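Local coordinates for putative capsular polysaccharide biosynthesis protein (Streptococcus pneumoniae serotype 4, PDB 6EWJ) that acts as an essential, PLP-dependent sugar aminotransferase of the DegT/DnrJ/EryC1 family in pneumococcal teichoic acid biosynthesis, at the interface of chains A and B. Residues are numbered along the deposited sequence; one frame, centred on the assembly and turned at random. Chains: chain A/B, Putative capsular polysaccharide biosynthesis protein.

The interface of chains A and B. Residues chain A 63, 65, 90-92, 95; chain B 238, 261, 263.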
loop_
_atom_site.group_PDB
_atom_site.type_symbol
_atom_site.label_atom_id
_atom_site.label_comp_id
_atom_site.label_asym_id
_atom_site.label_seq_id
_atom_site.Cartn_x
_atom_site.Cartn_y
_atom_site.Cartn_z
ATOM N N SER A 63 3.430 0.374 -5.487
ATOM C CA SER A 63 4.666 1.151 -5.510
ATOM C C SER A 63 5.827 0.221 -5.778
ATOM O O SER A 63 5.699 -1.026 -5.597
ATOM C CB SER A 63 4.939 1.931 -4.185
ATOM O OG SER A 63 5.360 1.072 -3.146
ATOM N N THR A 65 8.429 0.529 -3.955
ATOM C CA THR A 65 8.863 0.256 -2.618
ATOM C C THR A 65 8.187 -1.013 -2.101
ATOM O O THR A 65 8.872 -1.863 -1.507
ATOM C CB THR A 65 8.541 1.431 -1.658
ATOM O OG1 THR A 65 9.182 2.611 -2.112
ATOM C CG2 THR A 65 9.049 1.169 -0.284
ATOM N N TYR A 90 18.463 6.341 -3.803
ATOM C CA TYR A 90 17.308 6.878 -3.152
ATOM C C TYR A 90 17.012 6.119 -1.847
ATOM O O TYR A 90 17.260 4.907 -1.767
ATOM C CB TYR A 90 16.102 6.771 -4.092
ATOM C CG TYR A 90 14.838 7.442 -3.545
ATOM C CD1 TYR A 90 14.822 8.793 -3.183
ATOM C CD2 TYR A 90 13.633 6.742 -3.489
ATOM C CE1 TYR A 90 13.656 9.412 -2.699
ATOM C CE2 TYR A 90 12.471 7.355 -2.994
ATOM C CZ TYR A 90 12.491 8.679 -2.600
ATOM O OH TYR A 90 11.293 9.257 -2.158
ATOM N N THR A 91 16.456 6.802 -0.840
ATOM C CA THR A 91 16.197 6.145 0.434
ATOM C C THR A 91 15.402 4.810 0.331
ATOM O O THR A 91 15.671 3.877 1.095
ATOM C CB THR A 91 15.474 7.062 1.453
ATOM O OG1 THR A 91 15.319 6.353 2.679
ATOM C CG2 THR A 91 14.121 7.554 0.956
ATOM N N ALA A 92 14.405 4.767 -0.564
ATOM C CA ALA A 92 13.556 3.601 -0.729
ATOM C C ALA A 92 14.302 2.279 -1.072
ATOM O O ALA A 92 13.815 1.205 -0.684
ATOM C CB ALA A 92 12.505 3.888 -1.741
ATOM N N SER A 95 15.469 1.592 2.833
ATOM C CA SER A 95 14.474 1.548 3.892
ATOM C C SER A 95 13.776 0.200 3.992
ATOM O O SER A 95 13.494 -0.272 5.088
ATOM C CB SER A 95 13.404 2.613 3.674
ATOM O OG SER A 95 12.719 2.413 2.470
ATOM N N HIS B 238 7.900 7.998 3.195
ATOM C CA HIS B 238 9.324 7.631 3.266
ATOM C C HIS B 238 10.104 8.300 4.430
ATOM O O HIS B 238 11.306 8.263 4.457
ATOM C CB HIS B 238 10.036 7.975 1.941
ATOM C CG HIS B 238 9.575 7.203 0.756
ATOM N ND1 HIS B 238 9.633 5.829 0.701
ATOM C CD2 HIS B 238 9.015 7.605 -0.412
ATOM C CE1 HIS B 238 9.156 5.422 -0.456
ATOM N NE2 HIS B 238 8.744 6.470 -1.143
ATOM N N ALA B 261 10.762 5.170 6.657
ATOM C CA ALA B 261 9.340 4.916 6.811
ATOM C C ALA B 261 8.715 4.345 5.493
ATOM O O ALA B 261 9.377 3.594 4.814
ATOM C CB ALA B 261 8.619 6.173 7.267
ATOM N N LYS B 263 5.164 3.875 2.461
ATOM C CA LYS B 263 4.719 4.425 1.220
ATOM C C LYS B 263 3.247 4.076 1.058
ATOM O O LYS B 263 2.889 3.022 0.539
ATOM C CB LYS B 263 5.588 3.805 0.103
ATOM C CG LYS B 263 5.323 4.283 -1.305
ATOM C CD LYS B 263 5.255 5.797 -1.418
ATOM C CE LYS B 263 4.943 6.223 -2.860
ATOM N NZ LYS B 263 4.431 7.639 -2.975
HETATM O O HOH W 1 10.931 4.197 2.477
HETATM O O HOH W 2 3.644 1.042 -1.350
HETATM O O HOH W 3 12.850 5.946 3.707
#
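B:His238, in a loop, packs its side chain against A:Thr65, A:Tyr90 and A:Ala92 of the other subunit, and hides 78 Å² of its surface there. CB lies 4.2 Å from the methyl CG2 of A:Thr91. CG is anti to the carbonyl carbon and beside the backbone N (chi1 -65°), which turns the imidazole toward chain A. The phenol OH of A:Tyr90 stands above one face, off the rim, 3.3 Å from CD2. The tyrosine ring comes edge-to-face, its plane turned 79° from the imidazole, with CE2 above the same face near the rim. At the other end of the ring CE1 meets the hydroxyl OG1 of A:Thr65 edge-on at 3.3 Å, and CB of A:Ala92 sits near CE1 from the tyrosine face. NE2 lies between the two hydroxyls, 3.9 Å from A:Tyr90 OH and 4.0 Å from A:Thr65 OG1, too far to bond either.

Polar contact runs through water. ND1 of B:His238 and water 1 are 2.7 Å apart in a nearly straight bond (167° at H), with the water in the ring plane. That water also joins OG of A:Ser95 and the carbonyl O of B:Ala261, and water 3 extends the network to A:Thr91 OG1 and B:His238 O. These links should fix the rotation of the imidazole. Farther along, B:Lys263 lays CG against CB of A:Ser63 at 3.7 Å, and water 2 bridges A:Ser63 OG to the lysine carbonyl O.

The patch belongs to the two-fold dimer interface, centred about 10 Å from A:Lys205, the predicted PLP-binding lysine. A:Thr65 binds PLP in this protein, though this apo structure lacks the cofactor, so chain B may support the cofactor pocket's wall.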